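Local coordinates for hypothetical protein (PDB 2O62) that is of unknown function but joins two calycin-like beta domains, the second related to a factor for ATP synthase biogenesis, at residues S35-E40 and V48-S53; N102-L107 and I123-A128; T166-Q171 and L178-S183; S243-R248 and L264-R269. All coordinates share one frame; numbering follows the deposited sequence. Where two conformers were deposited one is given.

Contact 1: S35-E40 and V48-S53; sequences SRLCLE and VRLTLS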
loop_
_atom_site.group_PDB
_atom_site.type_symbol
_atom_site.label_atom_id
_atom_site.label_comp_id
_atom_site.label_asym_id
_atom_site.label_seq_id
_atom_site.Cartn_x
_atom_site.Cartn_y
_atom_site.Cartn_z
ATOM N N SER A 35 13.002 -0.004 14.846
ATOM C CA SER A 35 13.791 -0.534 13.730
ATOM C C SER A 35 14.765 0.482 13.110
ATOM O O SER A 35 14.574 1.713 13.161
ATOM C CB SER A 35 12.848 -1.085 12.668
ATOM O OG SER A 35 12.072 -0.057 12.085
ATOM N N ARG A 36 15.865 -0.079 12.587
ATOM C CA ARG A 36 16.829 0.645 11.764
ATOM C C ARG A 36 17.150 -0.289 10.600
ATOM O O ARG A 36 17.561 -1.439 10.817
ATOM C CB ARG A 36 18.108 0.970 12.549
ATOM C CG ARG A 36 19.021 1.991 11.887
ATOM C CD ARG A 36 20.112 2.530 12.850
ATOM N NE ARG A 36 21.158 3.291 12.150
ATOM C CZ ARG A 36 21.390 4.604 12.253
ATOM N NH1 ARG A 36 20.660 5.390 13.051
ATOM N NH2 ARG A 36 22.382 5.135 11.549
ATOM N N LEU A 37 16.926 0.202 9.380
ATOM C CA LEU A 37 17.089 -0.579 8.155
ATOM C C LEU A 37 18.054 0.191 7.302
ATOM O O LEU A 37 17.763 1.277 6.821
ATOM C CB LEU A 37 15.761 -0.771 7.434
ATOM C CG LEU A 37 15.690 -1.787 6.279
ATOM C CD1 LEU A 37 14.239 -2.136 6.062
ATOM C CD2 LEU A 37 16.215 -1.291 5.041
ATOM N N CYS A 38 19.215 -0.390 7.138
ATOM C CA CYS A 38 20.229 0.216 6.282
ATOM C C CYS A 38 20.267 -0.510 4.951
ATOM O O CYS A 38 20.400 -1.710 4.875
ATOM C CB CYS A 38 21.622 0.228 6.907
ATOM S SG CYS A 38 22.902 0.948 5.821
ATOM N N LEU A 39 20.095 0.264 3.891
ATOM C CA LEU A 39 20.247 -0.231 2.527
ATOM C C LEU A 39 21.425 0.519 1.953
ATOM O O LEU A 39 21.399 1.743 1.768
ATOM C CB LEU A 39 19.028 0.025 1.646
ATOM C CG LEU A 39 17.757 -0.779 1.870
ATOM C CD1 LEU A 39 16.616 -0.218 1.002
ATOM C CD2 LEU A 39 18.008 -2.261 1.508
ATOM N N GLU A 40 22.467 -0.221 1.653
ATOM C CA GLU A 40 23.657 0.377 1.117
ATOM C C GLU A 40 24.065 -0.317 -0.176
ATOM O O GLU A 40 23.941 -1.525 -0.306
ATOM C CB GLU A 40 24.769 0.286 2.138
ATOM C CG GLU A 40 25.283 -1.101 2.437
ATOM C CD GLU A 40 26.147 -1.141 3.706
ATOM O OE1 GLU A 40 27.062 -0.281 3.816
ATOM O OE2 GLU A 40 25.900 -2.031 4.578
ATOM N N VAL A 48 23.203 -4.664 -3.417
ATOM C CA VAL A 48 22.672 -3.902 -2.286
ATOM C C VAL A 48 22.669 -4.762 -1.014
ATOM O O VAL A 48 22.124 -5.879 -1.018
ATOM C CB VAL A 48 21.252 -3.384 -2.540
ATOM C CG1 VAL A 48 20.703 -2.787 -1.282
ATOM C CG2 VAL A 48 21.243 -2.297 -3.627
ATOM N N ARG A 49 23.308 -4.271 0.052
ATOM C CA ARG A 49 23.285 -4.951 1.329
ATOM C C ARG A 49 22.227 -4.342 2.232
ATOM O O ARG A 49 22.170 -3.124 2.434
ATOM C CB ARG A 49 24.615 -4.873 2.033
ATOM C CG ARG A 49 24.565 -5.476 3.435
ATOM C CD ARG A 49 25.894 -5.365 4.107
ATOM N NE ARG A 49 26.807 -6.260 3.440
ATOM C CZ ARG A 49 28.123 -6.085 3.346
ATOM N NH1 ARG A 49 28.709 -5.016 3.873
ATOM N NH2 ARG A 49 28.853 -6.990 2.693
ATOM N N LEU A 50 21.378 -5.207 2.766
ATOM C CA LEU A 50 20.328 -4.794 3.674
ATOM C C LEU A 50 20.671 -5.235 5.085
ATOM O O LEU A 50 20.993 -6.398 5.292
ATOM C CB LEU A 50 19.017 -5.424 3.235
ATOM C CG LEU A 50 17.773 -5.166 4.098
ATOM C CD1 LEU A 50 16.559 -5.116 3.235
ATOM C CD2 LEU A 50 17.582 -6.214 5.212
ATOM N N THR A 51 20.654 -4.302 6.048
ATOM C CA THR A 51 20.931 -4.638 7.454
ATOM C C THR A 51 19.727 -4.111 8.216
ATOM O O THR A 51 19.578 -2.904 8.326
ATOM C CB THR A 51 22.231 -4.006 7.990
ATOM O OG1 THR A 51 23.351 -4.388 7.178
ATOM C CG2 THR A 51 22.517 -4.489 9.405
ATOM N N LEU A 52 18.862 -5.024 8.664
ATOM C CA LEU A 52 17.697 -4.710 9.480
ATOM C C LEU A 52 17.954 -5.057 10.951
ATOM O O LEU A 52 18.136 -6.231 11.326
ATOM C CB LEU A 52 16.456 -5.425 8.972
ATOM C CG LEU A 52 15.175 -5.277 9.810
ATOM C CD1 LEU A 52 14.748 -3.847 9.912
ATOM C CD2 LEU A 52 14.074 -6.100 9.219
ATOM N N SER A 53 18.018 -4.011 11.775
ATOM C CA SER A 53 18.104 -4.160 13.232
ATOM C C SER A 53 16.737 -3.809 13.820
ATOM O O SER A 53 16.162 -2.779 13.484
ATOM C CB SER A 53 19.163 -3.228 13.810
ATOM O OG SER A 53 20.405 -3.457 13.207
HETATM O O HOH W 1 23.466 -2.654 5.106
HETATM O O HOH W 2 27.626 -3.086 6.268
#

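Contact 2: N102-L107 and I123-A128; sequences NRRLRL and IREHLA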
loop_
_atom_site.group_PDB
_atom_site.type_symbol
_atom_site.label_atom_id
_atom_site.label_comp_id
_atom_site.label_asym_id
_atom_site.label_seq_id
_atom_site.Cartn_x
_atom_site.Cartn_y
_atom_site.Cartn_z
ATOM N N ASN A 102 11.661 12.344 2.935
ATOM C CA ASN A 102 12.412 11.685 4.030
ATOM C C ASN A 102 11.695 10.496 4.677
ATOM O O ASN A 102 12.105 10.046 5.729
ATOM C CB ASN A 102 12.791 12.696 5.154
ATOM C CG ASN A 102 11.596 13.081 6.060
ATOM O OD1 ASN A 102 10.515 13.474 5.549
ATOM N ND2 ASN A 102 11.792 13.000 7.410
ATOM N N ARG A 103 10.579 10.075 4.102
ATOM C CA ARG A 103 9.688 9.093 4.698
ATOM C C ARG A 103 9.443 7.925 3.780
ATOM O O ARG A 103 9.405 8.077 2.554
ATOM C CB ARG A 103 8.305 9.718 4.983
ATOM C CG ARG A 103 8.270 10.689 6.158
ATOM C CD ARG A 103 8.402 10.070 7.546
ATOM N NE ARG A 103 7.726 8.778 7.586
ATOM C CZ ARG A 103 6.433 8.601 7.807
ATOM N NH1 ARG A 103 5.679 9.622 8.181
ATOM N NH2 ARG A 103 5.919 7.377 7.709
ATOM N N ARG A 104 9.250 6.760 4.389
ATOM C CA ARG A 104 8.549 5.656 3.742
ATOM C C ARG A 104 7.389 5.272 4.631
ATOM O O ARG A 104 7.450 5.412 5.871
ATOM C CB ARG A 104 9.422 4.446 3.457
ATOM C CG ARG A 104 10.725 4.766 2.803
ATOM C CD ARG A 104 11.325 3.567 2.116
ATOM N NE ARG A 104 11.708 2.528 3.045
ATOM C CZ ARG A 104 12.308 1.388 2.726
ATOM N NH1 ARG A 104 12.626 1.126 1.472
ATOM N NH2 ARG A 104 12.610 0.504 3.668
ATOM N N LEU A 105 6.315 4.822 3.999
ATOM C CA LEU A 105 5.196 4.224 4.710
ATOM C C LEU A 105 4.908 2.947 3.998
ATOM O O LEU A 105 4.548 2.976 2.799
ATOM C CB LEU A 105 3.921 5.072 4.680
ATOM C CG LEU A 105 2.812 4.166 5.286
ATOM C CD1 LEU A 105 2.739 4.398 6.811
ATOM C CD2 LEU A 105 1.512 4.170 4.686
ATOM N N ARG A 106 5.075 1.836 4.715
ATOM C CA ARG A 106 4.970 0.523 4.094
ATOM C C ARG A 106 3.899 -0.251 4.834
ATOM O O ARG A 106 3.927 -0.322 6.064
ATOM C CB ARG A 106 6.273 -0.216 4.108
ATOM C CG ARG A 106 7.357 0.614 3.599
ATOM C CD ARG A 106 8.638 -0.145 3.316
ATOM N NE ARG A 106 9.454 -0.419 4.488
ATOM C CZ ARG A 106 9.890 -1.626 4.855
ATOM N NH1 ARG A 106 9.529 -2.728 4.206
ATOM N NH2 ARG A 106 10.734 -1.745 5.867
ATOM N N LEU A 107 2.927 -0.748 4.090
ATOM C CA LEU A 107 1.802 -1.430 4.685
ATOM C C LEU A 107 1.721 -2.861 4.169
ATOM O O LEU A 107 1.589 -3.085 2.975
ATOM C CB LEU A 107 0.491 -0.655 4.417
ATOM C CG LEU A 107 -0.757 -1.022 5.256
ATOM C CD1 LEU A 107 -1.633 0.171 5.481
ATOM C CD2 LEU A 107 -1.577 -2.060 4.557
ATOM N N ILE A 123 4.776 -0.056 8.665
ATOM C CA ILE A 123 6.152 0.255 8.864
ATOM C C ILE A 123 6.329 1.736 8.507
ATOM O O ILE A 123 6.263 2.126 7.330
ATOM C CB ILE A 123 7.038 -0.635 8.006
ATOM C CG1 ILE A 123 6.756 -2.127 8.307
ATOM C CG2 ILE A 123 8.498 -0.288 8.222
ATOM C CD1 ILE A 123 7.404 -3.127 7.290
ATOM N N ARG A 124 6.558 2.549 9.534
ATOM C CA ARG A 124 6.707 4.004 9.386
ATOM C C ARG A 124 8.154 4.376 9.587
ATOM O O ARG A 124 8.649 4.279 10.690
ATOM C CB ARG A 124 5.850 4.748 10.416
ATOM C CG ARG A 124 4.367 4.535 10.214
ATOM C CD ARG A 124 3.578 4.908 11.440
ATOM N NE ARG A 124 3.624 3.863 12.442
ATOM C CZ ARG A 124 3.027 3.928 13.637
ATOM N NH1 ARG A 124 2.346 4.985 13.987
ATOM N NH2 ARG A 124 3.101 2.894 14.447
ATOM N N GLU A 125 8.791 4.843 8.519
ATOM C CA GLU A 125 10.223 5.040 8.480
ATOM C C GLU A 125 10.566 6.448 8.059
ATOM O O GLU A 125 9.929 7.013 7.177
ATOM C CB GLU A 125 10.865 4.059 7.518
ATOM C CG GLU A 125 10.864 2.614 8.027
ATOM C CD GLU A 125 11.168 1.614 6.956
ATOM O OE1 GLU A 125 10.787 1.836 5.790
ATOM O OE2 GLU A 125 11.780 0.568 7.266
ATOM N N HIS A 126 11.594 6.992 8.693
ATOM C CA HIS A 126 12.146 8.303 8.361
ATOM C C HIS A 126 13.655 8.127 8.210
ATOM O O HIS A 126 14.331 7.296 8.871
ATOM C CB HIS A 126 11.801 9.350 9.422
ATOM C CG HIS A 126 12.322 9.022 10.777
ATOM N ND1 HIS A 126 11.649 8.195 11.656
ATOM C CD2 HIS A 126 13.488 9.359 11.386
ATOM C CE1 HIS A 126 12.372 8.060 12.756
ATOM N NE2 HIS A 126 13.495 8.746 12.615
ATOM N N LEU A 127 14.212 8.893 7.305
ATOM C CA LEU A 127 15.648 8.894 7.127
ATOM C C LEU A 127 16.328 9.311 8.426
ATOM O O LEU A 127 15.940 10.316 9.055
ATOM C CB LEU A 127 16.052 9.853 6.017
ATOM C CG LEU A 127 15.810 9.320 4.627
ATOM C CD1 LEU A 127 16.178 10.451 3.703
ATOM C CD2 LEU A 127 16.686 8.035 4.361
ATOM N N ALA A 128 17.390 8.583 8.768
ATOM C CA ALA A 128 18.166 8.850 9.958
ATOM C C ALA A 128 18.654 10.301 9.928
ATOM O O ALA A 128 19.196 10.757 8.924
ATOM C CB ALA A 128 19.364 7.876 10.089
#

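Contact 3: T166-Q171 and L178-S183; sequences TTLKIQ and LMQSTS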
loop_
_atom_site.group_PDB
_atom_site.type_symbol
_atom_site.label_atom_id
_atom_site.label_comp_id
_atom_site.label_asym_id
_atom_site.label_seq_id
_atom_site.Cartn_x
_atom_site.Cartn_y
_atom_site.Cartn_z
ATOM N N THR A 166 -7.567 10.078 -12.673
ATOM C CA THR A 166 -8.362 9.607 -11.553
ATOM C C THR A 166 -9.147 10.744 -10.962
ATOM O O THR A 166 -8.705 11.884 -10.987
ATOM C CB THR A 166 -7.506 9.016 -10.460
ATOM O OG1 THR A 166 -6.668 10.023 -9.862
ATOM C CG2 THR A 166 -6.636 7.917 -11.011
ATOM N N THR A 167 -10.305 10.381 -10.421
ATOM C CA THR A 167 -11.181 11.245 -9.655
ATOM C C THR A 167 -11.654 10.410 -8.447
ATOM O O THR A 167 -11.981 9.227 -8.575
ATOM C CB THR A 167 -12.401 11.678 -10.515
ATOM O OG1 THR A 167 -11.959 12.483 -11.633
ATOM C CG2 THR A 167 -13.360 12.508 -9.711
ATOM N N LEU A 168 -11.731 11.023 -7.287
ATOM C CA LEU A 168 -12.323 10.380 -6.133
ATOM C C LEU A 168 -13.170 11.410 -5.425
ATOM O O LEU A 168 -12.683 12.485 -5.086
ATOM C CB LEU A 168 -11.195 9.883 -5.241
ATOM C CG LEU A 168 -11.447 9.321 -3.855
ATOM C CD1 LEU A 168 -12.461 8.254 -3.947
ATOM C CD2 LEU A 168 -10.097 8.719 -3.381
ATOM N N LYS A 169 -14.455 11.123 -5.266
ATOM C CA LYS A 169 -15.385 11.988 -4.531
ATOM C C LYS A 169 -15.900 11.194 -3.333
ATOM O O LYS A 169 -16.299 10.040 -3.489
ATOM C CB LYS A 169 -16.575 12.410 -5.420
ATOM C CG LYS A 169 -16.146 12.972 -6.776
ATOM C CD LYS A 169 -17.277 13.496 -7.636
ATOM C CE LYS A 169 -16.732 14.291 -8.847
ATOM N NZ LYS A 169 -17.830 14.928 -9.672
ATOM N N ILE A 170 -15.873 11.798 -2.150
ATOM C CA ILE A 170 -16.286 11.139 -0.934
ATOM C C ILE A 170 -17.169 12.120 -0.182
ATOM O O ILE A 170 -16.754 13.231 0.106
ATOM C CB ILE A 170 -15.059 10.709 -0.083
ATOM C CG1 ILE A 170 -14.159 9.832 -0.928
ATOM C CG2 ILE A 170 -15.494 9.945 1.150
ATOM C CD1 ILE A 170 -12.902 9.395 -0.227
ATOM N N GLN A 171 -18.410 11.733 0.065
ATOM C CA GLN A 171 -19.298 12.586 0.803
ATOM C C GLN A 171 -20.167 11.763 1.746
ATOM O O GLN A 171 -20.453 10.598 1.468
ATOM C CB GLN A 171 -20.171 13.411 -0.149
ATOM C CG GLN A 171 -19.376 14.254 -1.221
ATOM C CD GLN A 171 -18.560 15.538 -0.730
ATOM O OE1 GLN A 171 -18.478 15.910 0.469
ATOM N NE2 GLN A 171 -17.962 16.213 -1.719
ATOM N N LEU A 178 -21.535 6.807 3.904
ATOM C CA LEU A 178 -20.511 7.354 3.044
ATOM C C LEU A 178 -20.897 7.032 1.598
ATOM O O LEU A 178 -21.360 5.940 1.306
ATOM C CB LEU A 178 -19.163 6.750 3.426
ATOM C CG LEU A 178 -17.960 7.522 2.914
ATOM C CD1 LEU A 178 -17.745 8.783 3.774
ATOM C CD2 LEU A 178 -16.686 6.688 2.858
HETATM N N MSE A 179 -20.794 8.027 0.725
HETATM C CA MSE A 179 -20.939 7.860 -0.724
HETATM C C MSE A 179 -19.555 8.070 -1.302
HETATM O O MSE A 179 -18.936 9.091 -1.039
HETATM C CB MSE A 179 -21.893 8.944 -1.243
HETATM C CG MSE A 179 -22.422 8.792 -2.675
HETATM SE SE MSE A 179 -21.233 9.346 -4.158
HETATM C CE MSE A 179 -20.251 10.994 -3.525
ATOM N N GLN A 180 -19.057 7.104 -2.059
ATOM C CA GLN A 180 -17.756 7.210 -2.723
ATOM C C GLN A 180 -17.922 6.928 -4.215
ATOM O O GLN A 180 -18.525 5.912 -4.581
ATOM C CB GLN A 180 -16.734 6.240 -2.181
ATOM C CG GLN A 180 -15.373 6.452 -2.846
ATOM C CD GLN A 180 -14.290 5.609 -2.255
ATOM O OE1 GLN A 180 -14.281 5.347 -1.056
ATOM N NE2 GLN A 180 -13.325 5.200 -3.085
ATOM N N SER A 181 -17.406 7.839 -5.043
ATOM C CA SER A 181 -17.407 7.710 -6.477
ATOM C C SER A 181 -15.983 7.804 -6.919
ATOM O O SER A 181 -15.339 8.838 -6.686
ATOM C CB SER A 181 -18.189 8.822 -7.145
ATOM O OG SER A 181 -18.249 8.542 -8.538
ATOM N N THR A 182 -15.486 6.754 -7.548
ATOM C CA THR A 182 -14.109 6.691 -7.965
ATOM C C THR A 182 -14.018 6.426 -9.473
ATOM O O THR A 182 -14.537 5.396 -9.984
ATOM C CB THR A 182 -13.406 5.574 -7.209
ATOM O OG1 THR A 182 -13.782 5.626 -5.824
ATOM C CG2 THR A 182 -11.935 5.698 -7.303
ATOM N N SER A 183 -13.290 7.304 -10.175
ATOM C CA SER A 183 -13.014 7.133 -11.599
ATOM C C SER A 183 -11.568 6.798 -11.817
ATOM O O SER A 183 -10.651 7.368 -11.199
ATOM C CB SER A 183 -13.372 8.385 -12.355
ATOM O OG SER A 183 -14.754 8.676 -12.124
#

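Contact 4: S243-R248 and L264-R269; sequences SDLRQR and LVTEER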
loop_
_atom_site.group_PDB
_atom_site.type_symbol
_atom_site.label_atom_id
_atom_site.label_comp_id
_atom_site.label_asym_id
_atom_site.label_seq_id
_atom_site.Cartn_x
_atom_site.Cartn_y
_atom_site.Cartn_z
ATOM N N SER A 243 -2.441 17.303 3.941
ATOM C CA SER A 243 -3.917 17.455 3.948
ATOM C C SER A 243 -4.531 17.458 2.536
ATOM O O SER A 243 -5.687 17.099 2.376
ATOM C CB SER A 243 -4.369 18.704 4.714
ATOM O OG SER A 243 -3.971 19.870 4.021
ATOM N N ASP A 244 -3.756 17.849 1.522
ATOM C CA ASP A 244 -4.275 17.990 0.140
ATOM C C ASP A 244 -3.528 17.116 -0.861
ATOM O O ASP A 244 -3.620 17.318 -2.066
ATOM C CB ASP A 244 -4.194 19.458 -0.285
ATOM C CG ASP A 244 -2.780 20.039 -0.123
ATOM O OD1 ASP A 244 -1.783 19.282 0.168
ATOM O OD2 ASP A 244 -2.664 21.275 -0.247
ATOM N N LEU A 245 -2.806 16.118 -0.363
ATOM C CA LEU A 245 -2.060 15.197 -1.201
ATOM C C LEU A 245 -2.174 13.752 -0.695
ATOM O O LEU A 245 -1.796 13.447 0.449
ATOM C CB LEU A 245 -0.584 15.611 -1.270
ATOM C CG LEU A 245 0.320 14.718 -2.129
ATOM C CD1 LEU A 245 -0.031 14.823 -3.583
ATOM C CD2 LEU A 245 1.821 15.065 -1.860
ATOM N N ARG A 246 -2.659 12.845 -1.552
ATOM C CA ARG A 246 -2.827 11.455 -1.181
ATOM C C ARG A 246 -2.327 10.561 -2.279
ATOM O O ARG A 246 -2.500 10.863 -3.474
ATOM C CB ARG A 246 -4.290 11.156 -0.955
ATOM C CG ARG A 246 -4.574 9.749 -0.439
ATOM C CD ARG A 246 -5.709 9.759 0.571
ATOM N NE ARG A 246 -6.099 8.417 1.049
ATOM C CZ ARG A 246 -7.159 7.735 0.634
ATOM N NH1 ARG A 246 -7.909 8.178 -0.365
ATOM N NH2 ARG A 246 -7.454 6.554 1.200
ATOM N N GLN A 247 -1.687 9.473 -1.896
ATOM C CA GLN A 247 -1.380 8.442 -2.844
ATOM C C GLN A 247 -2.150 7.197 -2.500
ATOM O O GLN A 247 -2.418 6.924 -1.343
ATOM C CB GLN A 247 0.137 8.129 -2.919
ATOM C CG GLN A 247 0.927 9.201 -3.624
ATOM C CD GLN A 247 2.350 8.828 -3.882
ATOM O OE1 GLN A 247 2.993 8.208 -3.062
ATOM N NE2 GLN A 247 2.843 9.151 -5.091
ATOM N N ARG A 248 -2.492 6.441 -3.524
ATOM C CA ARG A 248 -3.077 5.099 -3.355
ATOM C C ARG A 248 -2.269 4.103 -4.194
ATOM O O ARG A 248 -1.837 4.423 -5.305
ATOM C CB ARG A 248 -4.525 5.096 -3.775
ATOM C CG ARG A 248 -5.382 5.997 -2.895
ATOM C CD ARG A 248 -6.831 5.913 -3.279
ATOM N NE ARG A 248 -7.156 6.711 -4.490
ATOM C CZ ARG A 248 -7.569 6.195 -5.663
ATOM N NH1 ARG A 248 -7.748 4.893 -5.829
ATOM N NH2 ARG A 248 -7.852 6.986 -6.685
ATOM N N LEU A 264 0.015 3.085 -9.062
ATOM C CA LEU A 264 0.233 4.157 -8.103
ATOM C C LEU A 264 -0.510 5.403 -8.549
ATOM O O LEU A 264 -0.302 5.920 -9.637
ATOM C CB LEU A 264 1.733 4.414 -7.925
ATOM C CG LEU A 264 2.101 5.475 -6.871
ATOM C CD1 LEU A 264 1.760 5.072 -5.535
ATOM C CD2 LEU A 264 3.636 5.708 -6.966
ATOM N N VAL A 265 -1.460 5.801 -7.711
ATOM C CA VAL A 265 -2.302 6.974 -7.905
ATOM C C VAL A 265 -1.750 8.118 -7.052
ATOM O O VAL A 265 -1.473 7.938 -5.878
ATOM C CB VAL A 265 -3.690 6.681 -7.423
ATOM C CG1 VAL A 265 -4.597 7.858 -7.643
ATOM C CG2 VAL A 265 -4.234 5.425 -8.106
ATOM N N THR A 266 -1.579 9.290 -7.646
ATOM C CA THR A 266 -1.282 10.484 -6.863
ATOM C C THR A 266 -2.364 11.484 -7.153
ATOM O O THR A 266 -2.579 11.825 -8.305
ATOM C CB THR A 266 0.069 11.069 -7.257
ATOM O OG1 THR A 266 1.063 10.042 -7.223
ATOM C CG2 THR A 266 0.458 12.181 -6.297
ATOM N N GLU A 267 -3.028 11.990 -6.106
ATOM C CA GLU A 267 -4.182 12.828 -6.245
ATOM C C GLU A 267 -4.093 14.019 -5.311
ATOM O O GLU A 267 -3.500 13.931 -4.236
ATOM C CB GLU A 267 -5.447 12.075 -5.835
ATOM C CG GLU A 267 -5.780 10.864 -6.548
ATOM C CD GLU A 267 -6.929 10.059 -5.863
ATOM O OE1 GLU A 267 -6.906 9.791 -4.621
ATOM O OE2 GLU A 267 -7.820 9.698 -6.646
ATOM N N GLU A 268 -4.695 15.138 -5.716
ATOM C CA GLU A 268 -4.738 16.301 -4.887
ATOM C C GLU A 268 -6.168 16.707 -4.599
ATOM O O GLU A 268 -7.077 16.425 -5.381
ATOM C CB GLU A 268 -3.950 17.439 -5.549
ATOM C CG GLU A 268 -4.509 17.900 -6.850
ATOM C CD GLU A 268 -3.878 19.211 -7.291
ATOM O OE1 GLU A 268 -2.645 19.347 -7.150
ATOM O OE2 GLU A 268 -4.625 20.106 -7.738
ATOM N N ARG A 269 -6.352 17.344 -3.451
ATOM C CA ARG A 269 -7.661 17.769 -2.991
ATOM C C ARG A 269 -8.110 18.965 -3.827
ATOM O O ARG A 269 -7.322 19.868 -4.067
ATOM C CB ARG A 269 -7.604 18.138 -1.503
ATOM C CG ARG A 269 -8.926 18.501 -0.882
ATOM C CD ARG A 269 -8.726 18.829 0.618
ATOM N NE ARG A 269 -7.836 19.976 0.836
ATOM C CZ ARG A 269 -7.485 20.451 2.037
ATOM N NH1 ARG A 269 -7.952 19.882 3.141
ATOM N NH2 ARG A 269 -6.644 21.483 2.150
HETATM O O HOH W 3 -7.581 10.509 -2.108
#

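Contact 1: S35-E40 and V48-S53
Glu40 and Arg49 face each other as a hydrogen-bonded pair and run side by side, pointing the same way, on the face that also bears Cys38 and Thr51. The Glu40 CG lies between its backbone N and carbonyl carbon (chi1 68°), which sets CG over the neighbouring strand, 3.7 Å from Arg49 O; the carboxylate OE2 reaches Arg49 CD at 3.4 Å. The two charges stop short of a salt bridge, OE2 standing 4.2 Å from Arg49 NH1 with carboxylate and guanidinium planes perpendicular. Water fills in: one molecule is hydrogen-bonded to Glu40 OE2 (2.6 Å), Arg49 O and Thr51 OG1, while a second links OE2 to Arg49 NH1. Arg49 finds its full salt bridge with Glu63 of the next strand. Backbone bonds in both directions, such as Arg49 N to Glu40 O at 2.8 Å, make this an antiparallel beta hairpin of strands 29-42 and 47-54 within the N-terminal calycin-like sheet. Long polar chains suit this partly exposed face; the other carries leucines. There Leu39 CD2 meets Leu50 CD1 at 3.6 Å and Val48 CG1 at 3.9 Å, and Val48 also packs on helix 5-10.

Contact 2: N102-L107 and I123-A128
A single buried carboxylate, Glu125, is gripped side-on by two arginines of the facing strand, Arg104 and Arg106, in a salt-bridge network. The setting is the antiparallel hairpin of strands 103-111 and 117-127 in the N-terminal calycin-like sheet. Arg104 brings both its nitrogens to Glu125 OE1, NE at 3.0 Å and NH2 at 3.1 Å, on the syn side and tilted out of the carboxylate plane. Arg106 instead spans the two oxygens: NE meets OE1 at 2.9 Å from above the carboxylate plane, and NH2 meets OE2 at 2.9 Å, nearly straight at 175°. The Arg104 guanidinium plane is turned 18° from the carboxylate plane, that of Arg106 33°. Both chains bend at the third torsion, which turns NE toward the acid. A glutamate suits this place because its negative charge probably offsets two neighbouring positive ones; Arg106 has a second acid in Glu95, while Arg104 bonds Asn12 and makes a cation-pi contact with Trp16. An alanine in place of Glu125 would probably leave Arg104 and Arg106 without their shared mate and set them repelling each other. Ile123 lays CD1 over one face of the Arg106 guanidinium, and Leu37 packs against this group of charges. On the other face of the sheet Arg103, bent at chi2 and chi3, folds back over the backbone and forms a salt bridge with Asp217. Its NE donates to Glu125 O at 2.9 Å, and that carbonyl also accepts from Arg104 N, the two donors arriving from opposite faces of the carbonyl plane.

Contact 3: T166-Q171 and L178-S183
Leu168 and Gln180 meet where the methyl CD1 of the leucine lies against the amide, 3.3 Å from Gln180 NE2 and 3.5 Å from Thr182 OG1. Both ends of that amide have a partner. NE2 donates to Thr182 OG1 at 2.8 Å, almost straight (167°) and close to the amide plane, while OE1 bonds a glycerol probably left from crystallisation. Gln180 CG is anti to the backbone N (chi1 -176°) and the chain continues extended, which carries the amide to a hydroxyl two places along its own strand. An alanine here would probably leave Thr182 OG1 without its donor and open a gap beside Leu168 CD1. On the opposite face the short serines bring their hydroxyls to threonines of strand 187-196, Ser181 to Thr190 and Ser183 to Thr188. The CB atoms of Thr167 and Ser183 approach to 3.9 Å. Along the backbone, Lys169 and Ser181 exchange bonds in both directions, as do Thr167 with Ser183 and Gln171 with Met179, a selenomethionine; Met179 N to Gln171 O is 2.7 Å. Facing outward, Leu168 and Ile170 bond backbone to backbone with Trp147 and Gly145, Leu178 and Gln180 with Ala193 and Ser191. Apolar contact comes from Ile170 CG2 on Leu178 CD1 at 3.6 Å. This regular pairing is typical of an antiparallel beta hairpin, here in the closed barrel of the C-terminal calycin-like domain.

Contact 4: S243-R248 and L264-R269
Arg248 grips Glu267 side-on across the strands, NH2 to OE2 at 2.7 Å and NE to OE1 at 3.1 Å. Both carboxylate oxygens lie near the guanidinium plane, yet the donors come from above the carboxylate plane, and the two flat groups are turned 54° apart. The bend at chi3 (-78°) brings NE to OE1. Val265 lays its methyls over one guanidinium face, CG1 3.5 Å from Arg248 NH2, so a branched apolar residue suits the place beside this flat cation. On the other face of the sheet Gln247 NE2 donates to Thr266 OG1 at 2.9 Å, and Thr266 CG2 touches Leu245 CD1 at 3.8 Å. A second shell surrounds the acid: a water accepts from Arg246 NH1 and donates to Glu267 OE1 at 2.7 Å, and Arg246 bonds Ser220. Glu236 takes the remaining nitrogen, NH1, of Arg248. Near the chain end, Ser243 O sits 3.5 Å above one face of the Arg269 guanidinium, toward its rim. The hairpin of strands 245-253 and 259-269 pairs on one side with strand 233-242, through Gln247 and Trp239, and on the other with strand 145-155, which closes the barrel; Phe98 of strand 93-100 packs on Gln247 and Leu264.

Along the chain the four contacts follow in series, each closing one hairpin before the next opens; none nest or cross. Contact 1 closes a short loop in the N-terminal half, and contact 2, with fifteen residues between its segments, closes a longer one. They lie in the same sheet, with strand 14-23 between the hairpins, and touch through Leu37 CD1 and Arg106 NH2. Contact 3 joins the second and third strands of the C-terminal barrel, and contact 4 its last two; strand 145-155 lies between them, and Leu168 packs against Glu267. Contacts 2 and 4 do not touch, their nearest atoms about 8 Å apart, while contacts 1 and 3 sit on opposite sides of the molecule.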